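Local coordinates for auracyanin-B-2 (Chloroflexus aurantiacus, PDB 1QHQ), which carries electrons as a blue copper protein, probably serving as a soluble electron acceptor for the membrane-bound alternative complex III, at residues L45-Q50 against V55-V60; G64-A69 against G126-G131; F84-D89 against L94-M99. All blocks are in the same frame, centred on the assembly; numbering follows the deposited sequence.

In the fold
All three contacts belong to one cupredoxin domain, and two of them supply ligands to its type I copper site. Interaction 1 holds His57 and interaction 2 holds His127; both bind the copper, with ND1 of His57 3.1 Å from ND1 of His127, although the centres of the two contacts are about 16 Å apart. Interaction 3 adds no ligand, but the side chain of Met99 comes within about 6 Å of the metal. It joins interaction 1 directly, through a probable hydrogen bond of 2.9 Å from Thr97 N to Trp59 O. Interactions 2 and 3 do not touch, their nearest atoms being about 6 Å apart, yet 84-99 lies within the chain segment that interaction 2 closes.

Interaction 1. Residues L45-Q50 against V55-V60; sequences LDFVNQ and VQHNWV. With CU (copper (II) ion), chain B.
Trp59, Phe47 and Leu45 bury the most surface here, packing the two sheets of the cupredoxin beta sandwich together beside the copper. Strand 42-49 belongs to the three-stranded sheet, while residues 55-60 run almost exactly the other way and lead into strand 60-62 of the five-stranded one. Because side chains alternate along a strand, Leu45, Phe47 and Asn49 all face inward. Phe47 has CG anti to its backbone N (chi1 -178°), which sends the ring across to the opposing backbone. Trp59 CB lies over one face of that ring, 4.1 Å from Phe47 CD2, and His57 O meets its edge, 3.6 Å from Phe47 CE2. A flat, apolar phenylalanine suits this place, since it can cover both main chain and side chain. Leu45, in one of its two deposited conformers and so less certainly placed, sits over the Trp59 indole; the tight approach of its CD1 is doubtful. Tyr120 also packs against this indole, and Trp59 N bonds to Thr97 OG1. Toward the copper the contact becomes polar. Asn49 ND2 gives Val55 O a hydrogen bond (3.1 Å, 160° at the hydrogen), on a lone pair in the carbonyl plane, and Val55 O lies close to the amide plane of Asn49. Asn51 ND2 bonds to both Val55 O and Asn49 OD1, and Leu100 O takes a further bond from Asn49 ND2, so the amide is fixed in rotation. Asn49 OD1 lies in the His57 imidazole plane, at its edge, 3.2 Å from His57 CD2. On that ring, His57 ND1 binds the copper at 2.0 Å, alongside Cys122, His127 and Met132.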
loop_
_atom_site.group_PDB
_atom_site.type_symbol
_atom_site.label_atom_id
_atom_site.label_comp_id
_atom_site.label_asym_id
_atom_site.label_seq_id
_atom_site.Cartn_x
_atom_site.Cartn_y
_atom_site.Cartn_z
ATOM N N LEU A 45 6.093 -1.237 -7.302
ATOM C CA LEU A 45 5.243 -0.066 -7.108
ATOM C C LEU A 45 6.086 1.026 -6.418
ATOM O O LEU A 45 6.766 0.731 -5.428
ATOM C CB LEU A 45 4.088 -0.458 -6.163
ATOM C CG LEU A 45 3.026 0.623 -5.913
ATOM C CD1 LEU A 45 1.725 0.013 -5.456
ATOM C CD2 LEU A 45 3.535 1.634 -4.876
ATOM N N ASP A 46 6.175 2.150 -7.070
ATOM C CA ASP A 46 6.951 3.285 -6.533
ATOM C C ASP A 46 5.939 4.294 -5.926
ATOM O O ASP A 46 5.194 4.884 -6.694
ATOM C CB ASP A 46 7.750 3.949 -7.639
ATOM C CG ASP A 46 8.759 2.972 -8.294
ATOM O OD1 ASP A 46 9.222 2.108 -7.557
ATOM O OD2 ASP A 46 9.124 3.239 -9.455
ATOM N N PHE A 47 5.997 4.454 -4.610
ATOM C CA PHE A 47 5.075 5.453 -3.980
ATOM C C PHE A 47 5.885 6.707 -3.617
ATOM O O PHE A 47 6.884 6.636 -2.898
ATOM C CB PHE A 47 4.531 4.814 -2.700
ATOM C CG PHE A 47 3.537 5.688 -1.952
ATOM C CD1 PHE A 47 2.710 6.517 -2.667
ATOM C CD2 PHE A 47 3.495 5.661 -0.586
ATOM C CE1 PHE A 47 1.823 7.383 -1.998
ATOM C CE2 PHE A 47 2.588 6.495 0.075
ATOM C CZ PHE A 47 1.752 7.314 -0.626
ATOM N N VAL A 48 5.553 7.791 -4.306
ATOM C CA VAL A 48 6.207 9.082 -4.049
ATOM C C VAL A 48 5.275 9.949 -3.179
ATOM O O VAL A 48 4.138 10.203 -3.549
ATOM C CB VAL A 48 6.428 9.813 -5.394
ATOM C CG1 VAL A 48 7.205 11.097 -5.164
ATOM C CG2 VAL A 48 7.206 8.881 -6.350
ATOM N N ASN A 49 5.704 10.165 -1.934
ATOM C CA ASN A 49 4.891 10.952 -0.994
ATOM C C ASN A 49 5.301 12.429 -1.014
ATOM O O ASN A 49 6.096 12.814 -0.133
ATOM C CB ASN A 49 5.010 10.402 0.420
ATOM C CG ASN A 49 4.047 11.210 1.395
ATOM O OD1 ASN A 49 3.235 11.901 0.879
ATOM N ND2 ASN A 49 4.291 10.997 2.649
ATOM N N GLN A 50 4.841 13.202 -1.960
ATOM C CA GLN A 50 5.052 14.665 -1.925
ATOM C C GLN A 50 3.685 15.317 -1.615
ATOM O O GLN A 50 2.708 15.085 -2.296
ATOM C CB GLN A 50 5.542 15.161 -3.274
ATOM C CG GLN A 50 7.023 14.808 -3.510
ATOM C CD GLN A 50 7.427 15.096 -4.941
ATOM O OE1 GLN A 50 6.763 15.856 -5.654
ATOM N NE2 GLN A 50 8.524 14.476 -5.369
ATOM N N VAL A 55 2.641 15.434 5.990
ATOM C CA VAL A 55 2.103 14.211 6.552
ATOM C C VAL A 55 2.685 12.925 5.964
ATOM O O VAL A 55 3.139 12.896 4.820
ATOM C CB VAL A 55 0.558 14.191 6.478
ATOM C CG1 VAL A 55 0.086 13.831 5.074
ATOM C CG2 VAL A 55 -0.008 13.262 7.536
ATOM N N GLN A 56 2.772 11.917 6.776
ATOM C CA GLN A 56 3.230 10.588 6.424
ATOM C C GLN A 56 2.168 9.746 5.729
ATOM O O GLN A 56 0.994 9.853 6.021
ATOM C CB GLN A 56 3.667 9.847 7.687
ATOM C CG GLN A 56 4.924 10.472 8.305
ATOM C CD GLN A 56 5.074 10.024 9.750
ATOM O OE1 GLN A 56 4.247 10.435 10.594
ATOM N NE2 GLN A 56 6.026 9.188 10.032
ATOM N N HIS A 57 2.650 8.808 4.879
ATOM C CA HIS A 57 1.748 7.932 4.145
ATOM C C HIS A 57 2.500 6.655 3.693
ATOM O O HIS A 57 3.697 6.662 3.496
ATOM C CB HIS A 57 1.288 8.571 2.843
ATOM C CG HIS A 57 0.408 9.775 2.887
ATOM N ND1 HIS A 57 -0.831 9.756 3.508
ATOM C CD2 HIS A 57 0.502 10.952 2.253
ATOM C CE1 HIS A 57 -1.425 10.914 3.300
ATOM N NE2 HIS A 57 -0.642 11.677 2.550
ATOM N N ASN A 58 1.679 5.600 3.556
ATOM C CA ASN A 58 2.266 4.364 2.970
ATOM C C ASN A 58 1.222 3.862 1.959
ATOM O O ASN A 58 0.219 4.450 1.705
ATOM C CB ASN A 58 2.657 3.333 3.949
ATOM C CG ASN A 58 1.556 2.628 4.687
ATOM O OD1 ASN A 58 0.403 3.079 4.567
ATOM N ND2 ASN A 58 1.849 1.577 5.429
ATOM N N TRP A 59 1.632 2.798 1.244
ATOM C CA TRP A 59 0.739 2.115 0.288
ATOM C C TRP A 59 0.689 0.650 0.703
ATOM O O TRP A 59 1.758 -0.013 0.835
ATOM C CB TRP A 59 1.245 2.272 -1.122
ATOM C CG TRP A 59 0.391 1.613 -2.184
ATOM C CD1 TRP A 59 -0.617 2.221 -2.858
ATOM C CD2 TRP A 59 0.493 0.280 -2.690
ATOM N NE1 TRP A 59 -1.169 1.328 -3.788
ATOM C CE2 TRP A 59 -0.505 0.134 -3.642
ATOM C CE3 TRP A 59 1.344 -0.792 -2.387
ATOM C CZ2 TRP A 59 -0.655 -1.050 -4.397
ATOM C CZ3 TRP A 59 1.171 -1.995 -3.104
ATOM C CH2 TRP A 59 0.165 -2.105 -4.057
ATOM N N VAL A 60 -0.508 0.157 0.952
ATOM C CA VAL A 60 -0.719 -1.188 1.467
ATOM C C VAL A 60 -1.790 -1.917 0.652
ATOM O O VAL A 60 -2.914 -1.502 0.591
ATOM C CB VAL A 60 -1.184 -1.222 2.942
ATOM C CG1 VAL A 60 -1.288 -2.670 3.442
ATOM C CG2 VAL A 60 -0.179 -0.463 3.804
HETATM CU CU CU B . -1.732 8.236 4.486
#

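Interaction 2. Residues G64-A69 against G126-G131; sequences GGDDVA and GHYLAG. With CU (copper (II) ion), chain B; SO4 (sulfate ion), chain E.
Tyr128 and Asp66 meet where the copper-ligand loop of the cupredoxin fold, between strands 116-121 and 133-139, reaches the start of helix 66-77. The loop segment opens with Gly126, whose positive phi suits a glycine because a side chain would crowd the preceding carbonyl; its O accepts a hydrogen bond of 2.9 Å from Ala130 N. His127 follows and binds the copper through ND1, at 2.0 Å, as His57 does from another loop. Tyr128, the next residue, turns the other way: with CG anti to the backbone N (chi1 171°), the ring extends to the helix. Its OH donates a hydrogen bond of 2.6 Å to Asp66 OD1, which lies at the ring edge and uses the lone pair facing away from the other oxygen; carboxylate and ring are nearly coplanar, 24° apart. Lys133 makes a salt bridge to the same oxygen, which would be expected to favour the ionised form of Asp66. The small Ala69 lets the phenol come close, its CB 3.8 Å from Tyr128 CZ. A phenylalanine in place of Tyr128 would probably keep this apolar touch but lose the hydrogen bond between loop and helix, leaving Asp66 OD1 without its phenol partner. From Tyr128 the chain makes a type I turn, closed by Gly131 N on Tyr128 O and ending in another positive-phi glycine. At the helix start, where Gly65 is the N-cap residue, amides hold a sulfate, probably from the crystallisation liquor: Gly65 N bonds to its O3 at 2.9 Å and Val68 N to its O1 at 2.7 Å.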
loop_
_atom_site.group_PDB
_atom_site.type_symbol
_atom_site.label_atom_id
_atom_site.label_comp_id
_atom_site.label_asym_id
_atom_site.label_seq_id
_atom_site.Cartn_x
_atom_site.Cartn_y
_atom_site.Cartn_z
ATOM N N GLY A 64 -8.362 -8.450 -0.231
ATOM C CA GLY A 64 -9.804 -8.354 -0.058
ATOM C C GLY A 64 -10.310 -6.921 -0.150
ATOM O O GLY A 64 -9.681 -6.031 -0.709
ATOM N N GLY A 65 -11.497 -6.721 0.420
ATOM C CA GLY A 65 -12.210 -5.485 0.430
ATOM C C GLY A 65 -12.119 -4.789 1.807
ATOM O O GLY A 65 -11.151 -4.954 2.518
ATOM N N ASP A 66 -13.194 -4.074 2.133
ATOM C CA ASP A 66 -13.191 -3.212 3.311
ATOM C C ASP A 66 -13.081 -3.935 4.615
ATOM O O ASP A 66 -12.391 -3.438 5.534
ATOM C CB ASP A 66 -14.350 -2.231 3.294
ATOM C CG ASP A 66 -14.085 -1.064 2.347
ATOM O OD1 ASP A 66 -13.147 -0.259 2.640
ATOM O OD2 ASP A 66 -14.720 -1.038 1.285
ATOM N N ASP A 67 -13.619 -5.143 4.750
ATOM C CA ASP A 67 -13.496 -5.910 5.980
ATOM C C ASP A 67 -12.076 -6.352 6.235
ATOM O O ASP A 67 -11.522 -6.229 7.322
ATOM C CB ASP A 67 -14.428 -7.138 5.944
ATOM C CG ASP A 67 -15.883 -6.737 6.149
ATOM O OD1 ASP A 67 -16.155 -5.550 6.426
ATOM O OD2 ASP A 67 -16.749 -7.632 6.022
ATOM N N VAL A 68 -11.429 -6.831 5.155
ATOM C CA VAL A 68 -10.008 -7.223 5.278
ATOM C C VAL A 68 -9.141 -5.987 5.497
ATOM O O VAL A 68 -8.231 -5.984 6.352
ATOM C CB VAL A 68 -9.613 -7.992 4.006
ATOM C CG1 VAL A 68 -8.131 -8.133 3.817
ATOM C CG2 VAL A 68 -10.273 -9.396 4.068
ATOM N N ALA A 69 -9.465 -4.905 4.824
ATOM C CA ALA A 69 -8.715 -3.655 4.946
ATOM C C ALA A 69 -8.752 -3.137 6.372
ATOM O O ALA A 69 -7.771 -2.599 6.873
ATOM C CB ALA A 69 -9.204 -2.604 3.966
ATOM N N GLY A 126 -5.882 6.904 11.086
ATOM C CA GLY A 126 -6.891 7.773 10.565
ATOM C C GLY A 126 -7.061 7.892 9.091
ATOM O O GLY A 126 -8.113 8.314 8.582
ATOM N N HIS A 127 -6.005 7.617 8.278
ATOM C CA HIS A 127 -6.098 7.867 6.858
ATOM C C HIS A 127 -7.058 6.938 6.130
ATOM O O HIS A 127 -7.809 7.409 5.282
ATOM C CB HIS A 127 -4.660 7.740 6.267
ATOM C CG HIS A 127 -3.814 8.903 6.699
ATOM N ND1 HIS A 127 -2.619 9.216 6.029
ATOM C CD2 HIS A 127 -3.940 9.843 7.649
ATOM C CE1 HIS A 127 -2.092 10.320 6.573
ATOM N NE2 HIS A 127 -2.870 10.697 7.522
ATOM N N TYR A 128 -7.057 5.666 6.516
ATOM C CA TYR A 128 -7.991 4.704 5.887
ATOM C C TYR A 128 -9.439 5.073 6.172
ATOM O O TYR A 128 -10.215 5.308 5.240
ATOM C CB TYR A 128 -7.659 3.293 6.371
ATOM C CG TYR A 128 -8.713 2.273 5.949
ATOM C CD1 TYR A 128 -9.087 2.155 4.627
ATOM C CD2 TYR A 128 -9.417 1.571 6.919
ATOM C CE1 TYR A 128 -10.129 1.323 4.248
ATOM C CE2 TYR A 128 -10.468 0.731 6.554
ATOM C CZ TYR A 128 -10.773 0.581 5.226
ATOM O OH TYR A 128 -11.845 -0.220 4.856
ATOM N N LEU A 129 -9.702 5.474 7.431
ATOM C CA LEU A 129 -11.076 5.945 7.749
ATOM C C LEU A 129 -11.392 7.253 7.092
ATOM O O LEU A 129 -12.565 7.500 6.701
ATOM C CB LEU A 129 -11.250 6.071 9.264
ATOM C CG LEU A 129 -11.166 4.782 10.075
ATOM C CD1 LEU A 129 -11.309 5.099 11.566
ATOM C CD2 LEU A 129 -12.219 3.786 9.635
ATOM N N ALA A 130 -10.401 8.099 6.798
ATOM C CA ALA A 130 -10.623 9.325 6.096
ATOM C C ALA A 130 -10.833 9.166 4.611
ATOM O O ALA A 130 -11.050 10.154 3.903
ATOM C CB ALA A 130 -9.571 10.371 6.406
ATOM N N GLY A 131 -10.692 7.924 4.096
ATOM C CA GLY A 131 -10.923 7.635 2.710
ATOM C C GLY A 131 -9.663 7.356 1.876
ATOM O O GLY A 131 -9.785 7.378 0.627
HETATM CU CU CU B . -1.732 8.236 4.486
HETATM S S SO4 E . -13.856 -8.473 2.362
HETATM O O1 SO4 E . -13.065 -7.517 3.183
HETATM O O2 SO4 E . -14.355 -9.599 3.229
HETATM O O3 SO4 E . -12.974 -9.081 1.292
HETATM O O4 SO4 E . -15.008 -7.769 1.723
#

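Interaction 3. Residues F84-D89 against L94-M99; sequences FVPPPD and LAWTAM
With chi1 at 61°, Trp96 sets CG between its backbone N and carbonyl carbon, lifting the indole off the end of strand 93-96 and against Pro86; Met99, bent at chi2 (64°) and chi3 (68°), curls its methyl back to Phe84. The strand lies at an edge of the five-stranded sheet of the cupredoxin sandwich and carries a classic beta bulge, Leu94 and Ala95 both facing Leu61. Over it runs the extended, polyproline-like stretch from Pro86 to Pro88. Pro86 lies flat along one face of the indole: its CD is 3.8 Å from Trp96 CG, and its CB makes a CH-pi contact 3.7 Å above the centroid of the Trp96 six-membered ring. A rigid proline suits this place because several ring carbons cover the indole at once. The backbone comes close too, with Pro86 O 3.2 Å from Trp96 CZ2 and Pro87 O 3.5 Å from Trp96 CH2. The indole's polar edge is satisfied by Ala4, whose O accepts a hydrogen bond from Trp96 NE1. Val85, compact and branched, serves two neighbours: its CB sits 4.0 Å from Trp96 CD1, while its CG1 lies 3.9 Å from Met99 CB. At the copper end the flexible thioether fits in beside Phe84, whose carbonyl is bonded to Thr123 OG1; Met99 CE stops 3.6 Å from that same Phe84 O.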
loop_
_atom_site.group_PDB
_atom_site.type_symbol
_atom_site.label_atom_id
_atom_site.label_comp_id
_atom_site.label_asym_id
_atom_site.label_seq_id
_atom_site.Cartn_x
_atom_site.Cartn_y
_atom_site.Cartn_z
ATOM N N PHE A 84 3.512 2.590 12.040
ATOM C CA PHE A 84 2.165 2.250 11.642
ATOM C C PHE A 84 2.095 1.514 10.309
ATOM O O PHE A 84 1.064 1.593 9.614
ATOM C CB PHE A 84 1.252 3.478 11.670
ATOM C CG PHE A 84 1.210 4.173 13.027
ATOM C CD1 PHE A 84 0.534 3.616 14.085
ATOM C CD2 PHE A 84 1.878 5.373 13.200
ATOM C CE1 PHE A 84 0.506 4.248 15.325
ATOM C CE2 PHE A 84 1.857 6.015 14.430
ATOM C CZ PHE A 84 1.141 5.465 15.474
ATOM N N VAL A 85 3.162 0.817 9.938
ATOM C CA VAL A 85 3.055 -0.117 8.791
ATOM C C VAL A 85 2.422 -1.387 9.373
ATOM O O VAL A 85 2.470 -1.594 10.592
ATOM C CB VAL A 85 4.428 -0.497 8.213
ATOM C CG1 VAL A 85 5.078 0.705 7.532
ATOM C CG2 VAL A 85 5.341 -1.068 9.293
ATOM N N PRO A 86 1.827 -2.214 8.547
ATOM C CA PRO A 86 1.391 -3.536 9.014
ATOM C C PRO A 86 2.584 -4.267 9.587
ATOM O O PRO A 86 3.695 -4.184 9.052
ATOM C CB PRO A 86 0.931 -4.220 7.710
ATOM C CG PRO A 86 0.588 -3.095 6.801
ATOM C CD PRO A 86 1.630 -2.014 7.099
ATOM N N PRO A 87 2.425 -4.955 10.710
ATOM C CA PRO A 87 3.441 -5.825 11.245
ATOM C C PRO A 87 3.766 -6.927 10.239
ATOM O O PRO A 87 2.906 -7.301 9.428
ATOM C CB PRO A 87 2.779 -6.439 12.485
ATOM C CG PRO A 87 1.792 -5.386 12.904
ATOM C CD PRO A 87 1.221 -4.877 11.584
ATOM N N PRO A 88 4.980 -7.423 10.282
ATOM C CA PRO A 88 5.381 -8.514 9.390
ATOM C C PRO A 88 4.425 -9.681 9.617
ATOM O O PRO A 88 3.887 -9.824 10.723
ATOM C CB PRO A 88 6.785 -8.853 9.818
ATOM C CG PRO A 88 7.230 -7.825 10.764
ATOM C CD PRO A 88 6.048 -7.026 11.208
ATOM N N ASP A 89 4.016 -10.366 8.558
ATOM C CA ASP A 89 3.132 -11.511 8.685
ATOM C C ASP A 89 1.690 -11.161 8.978
ATOM O O ASP A 89 0.896 -12.083 9.287
ATOM C CB ASP A 89 3.651 -12.493 9.753
ATOM C CG ASP A 89 5.019 -13.055 9.402
ATOM O OD1 ASP A 89 5.307 -13.227 8.204
ATOM O OD2 ASP A 89 5.830 -13.220 10.344
ATOM N N LEU A 94 -0.906 -8.196 1.371
ATOM C CA LEU A 94 -0.150 -8.714 0.256
ATOM C C LEU A 94 1.185 -8.012 0.037
ATOM O O LEU A 94 2.173 -8.644 -0.324
ATOM C CB LEU A 94 -0.966 -8.645 -1.039
ATOM C CG LEU A 94 -2.260 -9.453 -1.072
ATOM C CD1 LEU A 94 -2.985 -9.269 -2.389
ATOM C CD2 LEU A 94 -1.955 -10.931 -0.842
ATOM N N ALA A 95 1.201 -6.697 0.217
ATOM C CA ALA A 95 2.394 -5.903 0.005
ATOM C C ALA A 95 2.209 -4.503 0.615
ATOM O O ALA A 95 1.114 -3.950 0.600
ATOM C CB ALA A 95 2.598 -5.677 -1.532
ATOM N N TRP A 96 3.321 -3.933 1.084
ATOM C CA TRP A 96 3.258 -2.543 1.540
ATOM C C TRP A 96 4.632 -1.884 1.355
ATOM O O TRP A 96 5.660 -2.561 1.410
ATOM C CB TRP A 96 2.791 -2.389 2.965
ATOM C CG TRP A 96 3.623 -3.038 4.013
ATOM C CD1 TRP A 96 4.664 -2.473 4.708
ATOM C CD2 TRP A 96 3.447 -4.353 4.571
ATOM N NE1 TRP A 96 5.204 -3.395 5.572
ATOM C CE2 TRP A 96 4.417 -4.518 5.582
ATOM C CE3 TRP A 96 2.531 -5.379 4.341
ATOM C CZ2 TRP A 96 4.493 -5.665 6.355
ATOM C CZ3 TRP A 96 2.594 -6.521 5.117
ATOM C CH2 TRP A 96 3.593 -6.677 6.095
ATOM N N THR A 97 4.594 -0.567 1.203
ATOM C CA THR A 97 5.825 0.226 1.267
ATOM C C THR A 97 6.050 0.585 2.765
ATOM O O THR A 97 5.090 0.570 3.530
ATOM C CB THR A 97 5.731 1.543 0.514
ATOM O OG1 THR A 97 4.735 2.399 1.144
ATOM C CG2 THR A 97 5.286 1.400 -0.926
ATOM N N ALA A 98 7.248 1.034 3.046
ATOM C CA ALA A 98 7.516 1.693 4.327
ATOM C C ALA A 98 6.588 2.918 4.434
ATOM O O ALA A 98 6.024 3.431 3.492
ATOM C CB ALA A 98 8.963 2.170 4.318
ATOM N N MET A 99 6.538 3.410 5.685
ATOM C CA MET A 99 5.781 4.649 5.944
ATOM C C MET A 99 6.705 5.834 5.626
ATOM O O MET A 99 7.826 5.857 6.139
ATOM C CB MET A 99 5.386 4.639 7.425
ATOM C CG MET A 99 4.475 5.826 7.779
ATOM S SD MET A 99 2.907 5.769 6.922
ATOM C CE MET A 99 2.121 4.367 7.657
#